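Side-chain contacts in AlkD2 (Streptococcus mutans, PDB 6M9M), which is of unknown function but binds inosine-5'-monophosphate and belongs to the HEAT-like repeat family of DNA glycosylases: residues I71-F74 and M75-E78; G103-K106 and A107-I110. All coordinates share one frame; numbering follows the deposited sequence. Where two conformers were deposited one is given.

Interaction 1 of 2, residues I71-F74 and M75-E78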
loop_
_atom_site.group_PDB
_atom_site.type_symbol
_atom_site.label_atom_id
_atom_site.label_comp_id
_atom_site.label_asym_id
_atom_site.label_seq_id
_atom_site.Cartn_x
_atom_site.Cartn_y
_atom_site.Cartn_z
ATOM N N ILE A 71 -5.710 12.103 8.639
ATOM C CA ILE A 71 -5.894 10.667 8.476
ATOM C C ILE A 71 -4.735 10.077 7.682
ATOM O O ILE A 71 -4.187 9.024 8.035
ATOM C CB ILE A 71 -7.252 10.385 7.800
ATOM C CG1 ILE A 71 -8.425 10.873 8.668
ATOM C CG2 ILE A 71 -7.378 8.901 7.479
ATOM C CD1 ILE A 71 -8.674 10.049 9.914
ATOM N N LEU A 72 -4.359 10.739 6.582
ATOM C CA LEU A 72 -3.264 10.230 5.760
ATOM C C LEU A 72 -1.948 10.170 6.540
ATOM O O LEU A 72 -1.197 9.199 6.412
ATOM C CB LEU A 72 -3.142 11.065 4.494
ATOM C CG LEU A 72 -2.123 10.595 3.480
ATOM C CD1 LEU A 72 -2.465 9.220 2.952
ATOM C CD2 LEU A 72 -1.982 11.586 2.352
ATOM N N ILE A 73 -1.658 11.192 7.363
ATOM C CA ILE A 73 -0.458 11.163 8.201
ATOM C C ILE A 73 -0.527 10.014 9.201
ATOM O O ILE A 73 0.473 9.338 9.457
ATOM C CB ILE A 73 -0.261 12.519 8.911
ATOM C CG1 ILE A 73 0.173 13.603 7.919
ATOM C CG2 ILE A 73 0.722 12.399 10.070
ATOM C CD1 ILE A 73 0.089 15.023 8.474
ATOM N N PHE A 74 -1.694 9.782 9.803
ATOM C CA PHE A 74 -1.819 8.664 10.738
ATOM C C PHE A 74 -1.564 7.325 10.042
ATOM O O PHE A 74 -0.896 6.443 10.598
ATOM C CB PHE A 74 -3.187 8.705 11.398
ATOM C CG PHE A 74 -3.350 7.769 12.560
ATOM C CD1 PHE A 74 -3.000 8.162 13.834
ATOM C CD2 PHE A 74 -3.868 6.503 12.379
ATOM C CE1 PHE A 74 -3.160 7.310 14.918
ATOM C CE2 PHE A 74 -4.034 5.645 13.467
ATOM C CZ PHE A 74 -3.683 6.055 14.732
ATOM N N MET A 75 -2.054 7.169 8.809
ATOM C CA MET A 75 -1.731 5.982 8.024
ATOM C C MET A 75 -0.225 5.858 7.811
ATOM O O MET A 75 0.370 4.791 8.020
ATOM C CB MET A 75 -2.434 6.056 6.666
ATOM C CG MET A 75 -3.941 5.893 6.677
ATOM S SD MET A 75 -4.742 6.384 5.136
ATOM C CE MET A 75 -3.837 5.431 3.928
ATOM N N ARG A 76 0.400 6.950 7.373
ATOM C CA ARG A 76 1.817 6.951 7.019
ATOM C C ARG A 76 2.694 6.610 8.209
ATOM O O ARG A 76 3.647 5.836 8.085
ATOM C CB ARG A 76 2.192 8.337 6.487
ATOM C CG ARG A 76 3.598 8.458 5.910
ATOM C CD ARG A 76 3.958 9.906 5.590
ATOM N NE ARG A 76 4.088 10.659 6.823
ATOM C CZ ARG A 76 3.968 11.974 6.952
ATOM N NH1 ARG A 76 3.711 12.731 5.902
ATOM N NH2 ARG A 76 4.099 12.515 8.148
ATOM N N ASP A 77 2.391 7.186 9.370
ATOM C CA ASP A 77 3.316 7.157 10.487
ATOM C C ASP A 77 2.903 6.246 11.633
ATOM O O ASP A 77 3.766 5.856 12.415
ATOM C CB ASP A 77 3.493 8.571 11.056
ATOM C CG ASP A 77 4.247 9.495 10.130
ATOM O OD1 ASP A 77 4.838 9.021 9.131
ATOM O OD2 ASP A 77 4.222 10.707 10.405
ATOM N N GLU A 78 1.615 5.950 11.795
ATOM C CA GLU A 78 1.141 5.146 12.909
ATOM C C GLU A 78 0.641 3.771 12.490
ATOM O O GLU A 78 1.058 2.782 13.079
ATOM C CB GLU A 78 0.077 5.876 13.733
ATOM C CG GLU A 78 0.462 7.282 14.138
ATOM C CD GLU A 78 1.719 7.375 14.990
ATOM O OE1 GLU A 78 2.159 6.358 15.566
ATOM O OE2 GLU A 78 2.251 8.494 15.097
#
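Glu78 CB sits over the centre of the Phe74 ring, 3.7 Å from the centroid and only 11° off the ring normal, a CH-pi contact onto one face. CG of Glu78 continues past the rim of the same ring, 3.6 Å from Phe74 CD1, and beyond it OE1 forms a salt bridge with Lys81. With Phe74 CG anti to its own backbone nitrogen (chi1 -169°), the ring leans toward the C-terminal end of the helix and its face turns to Glu78 CB, the two side chains crossing at about a right angle. Phe44 meets this ring edge-to-face, and Phe62 also packs against it. The second flat group is the Arg76 guanidinium: Ile73 CG1 lies over one face, while the Asp77 carboxylate meets the edge. Arg76 NE reaches Asp77 OD1 at 2.9 Å and NH2 reaches OD2 at 2.9 Å, a side-on, two-pronged salt bridge between neighbours in sequence. Asp77 lies in the guanidinium plane, but NE approaches OD1 from above the carboxylate plane. Ile73 CG2 lies alongside both charged groups, 3.9 Å from Arg76 NH2. On the buried flank, Met75, bent at chi3, brings CE to 4.1 Å from Leu72 CD1, where Phe98, Leu91 and Trp114 close in from the next helices. The bond Glu78 N to Phe74 O, 2.8 Å, continues the i to i-4 ladder, and the helix widens into a pi-type turn at 75-78. Chemically, two bonds to Asp77 and a salt bridge from NH1 to Glu113 of helix 108-115 restrict rotation of the guanidinium, and the two carboxylates probably stabilise its positive charge.

Interaction 2 of 2, residues G103-K106 and A107-I110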
loop_
_atom_site.group_PDB
_atom_site.type_symbol
_atom_site.label_atom_id
_atom_site.label_comp_id
_atom_site.label_asym_id
_atom_site.label_seq_id
_atom_site.Cartn_x
_atom_site.Cartn_y
_atom_site.Cartn_z
ATOM N N GLY A 103 -6.351 11.036 -7.550
ATOM C CA GLY A 103 -5.823 10.907 -8.897
ATOM C C GLY A 103 -4.339 10.595 -8.848
ATOM O O GLY A 103 -3.595 11.256 -8.127
ATOM N N TYR A 104 -3.886 9.593 -9.596
ATOM C CA TYR A 104 -2.505 9.145 -9.461
ATOM C C TYR A 104 -1.502 10.244 -9.796
ATOM O O TYR A 104 -0.503 10.404 -9.086
ATOM C CB TYR A 104 -2.270 7.849 -10.248
ATOM C CG TYR A 104 -2.981 6.679 -9.604
ATOM C CD1 TYR A 104 -2.376 5.939 -8.598
ATOM C CD2 TYR A 104 -4.265 6.336 -9.975
ATOM C CE1 TYR A 104 -3.036 4.905 -7.986
ATOM C CE2 TYR A 104 -4.938 5.292 -9.361
ATOM C CZ TYR A 104 -4.317 4.586 -8.366
ATOM O OH TYR A 104 -5.002 3.550 -7.758
ATOM N N LYS A 105 -1.734 11.009 -10.862
ATOM C CA LYS A 105 -0.826 12.105 -11.177
ATOM C C LYS A 105 -0.793 13.134 -10.054
ATOM O O LYS A 105 0.287 13.576 -9.645
ATOM C CB LYS A 105 -1.188 12.756 -12.506
ATOM C CG LYS A 105 -0.186 13.841 -12.965
ATOM C CD LYS A 105 -0.579 14.361 -14.337
ATOM C CE LYS A 105 0.360 15.447 -14.839
ATOM N NZ LYS A 105 0.296 16.690 -14.028
ATOM N N LYS A 106 -1.960 13.509 -9.523
ATOM C CA LYS A 106 -2.001 14.474 -8.432
ATOM C C LYS A 106 -1.382 13.927 -7.155
ATOM O O LYS A 106 -0.926 14.711 -6.321
ATOM C CB LYS A 106 -3.429 14.950 -8.192
ATOM C CG LYS A 106 -3.941 15.893 -9.278
ATOM C CD LYS A 106 -5.378 16.322 -9.023
ATOM C CE LYS A 106 -5.843 17.352 -10.043
ATOM N NZ LYS A 106 -7.150 17.967 -9.703
ATOM N N ALA A 107 -1.333 12.607 -7.003
ATOM C CA ALA A 107 -0.790 11.959 -5.823
ATOM C C ALA A 107 0.729 11.812 -5.846
ATOM O O ALA A 107 1.297 11.389 -4.835
ATOM C CB ALA A 107 -1.399 10.561 -5.681
ATOM N N LEU A 108 1.408 12.153 -6.941
ATOM C CA LEU A 108 2.834 11.862 -7.050
ATOM C C LEU A 108 3.656 12.392 -5.874
ATOM O O LEU A 108 4.543 11.663 -5.396
ATOM C CB LEU A 108 3.407 12.392 -8.370
ATOM C CG LEU A 108 2.907 11.686 -9.630
ATOM C CD1 LEU A 108 3.449 12.445 -10.841
ATOM C CD2 LEU A 108 3.344 10.238 -9.681
ATOM N N PRO A 109 3.444 13.613 -5.369
ATOM C CA PRO A 109 4.284 14.054 -4.238
ATOM C C PRO A 109 4.121 13.187 -3.005
ATOM O O PRO A 109 5.086 12.982 -2.254
ATOM C CB PRO A 109 3.822 15.496 -3.993
ATOM C CG PRO A 109 3.265 15.944 -5.327
ATOM C CD PRO A 109 2.596 14.714 -5.876
ATOM N N ILE A 110 2.914 12.667 -2.772
ATOM C CA ILE A 110 2.677 11.800 -1.625
ATOM C C ILE A 110 3.297 10.426 -1.851
ATOM O O ILE A 110 3.891 9.844 -0.940
ATOM C CB ILE A 110 1.166 11.713 -1.346
ATOM C CG1 ILE A 110 0.563 13.086 -1.083
ATOM C CG2 ILE A 110 0.896 10.764 -0.208
ATOM C CD1 ILE A 110 1.169 13.823 0.023
#
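Ala107 packs its CB against two carbonyl oxygens at once, 3.4 Å from Gly103 O and 3.5 Å from Tyr104 O. Its backbone nitrogen gives a 2.9 Å bond to Gly103 O and a weak one of 3.1 Å to Tyr104 O, so one N-H is shared by successive carbonyls. The methyl itself is buried against Cys99 and Ile102 of helix 85-102, and Tyr104 also turns inward, its OH bonded to Asp96. Leu108 completes the close part: its CG, set beside its own backbone nitrogen (chi1 -68°), lies 3.2 Å from Lys105 O. This is the link between helices 85-102 and 108-115 of the HEAT-like array. Gly103 leaves the first helix with positive phi (109°), a backbone conformation in which a beta carbon would collide with the carbonyl oxygen of the residue before, and a type I beta turn from Lys105 to Leu108 then leads into the second. In that turn Leu108 N reaches Lys105 O at 3.3 Å from well above the carbonyl plane. The solvent side is much looser. Lys106 runs outward with its chain extended beyond CG, Lys105 is likewise exposed, and the Pro109 ring meets the turn through CD alone, 3.6 Å from Lys106 O.

Interaction 1 closes on helix 69-79 before interaction 2 opens at the end of helix 85-102, and their centres lie 16 Å apart. They nevertheless touch: Leu72 CD2 packs 3.9 Å from Ile110 CG2, joining helix 69-79 to the start of helix 108-115. Phe98 of helix 85-102 contacts both of these residues, so the three helices share one apolar seam. The two differ in kind, one being side-chain packing and charge pairing along a helix, the other a backbone turn between helices. Both lie away from the inosine-5'-monophosphate pocket of His18, Gly19, Trp85 and Arg86, although helix 85-102, which interaction 2 follows, begins with two of its residues.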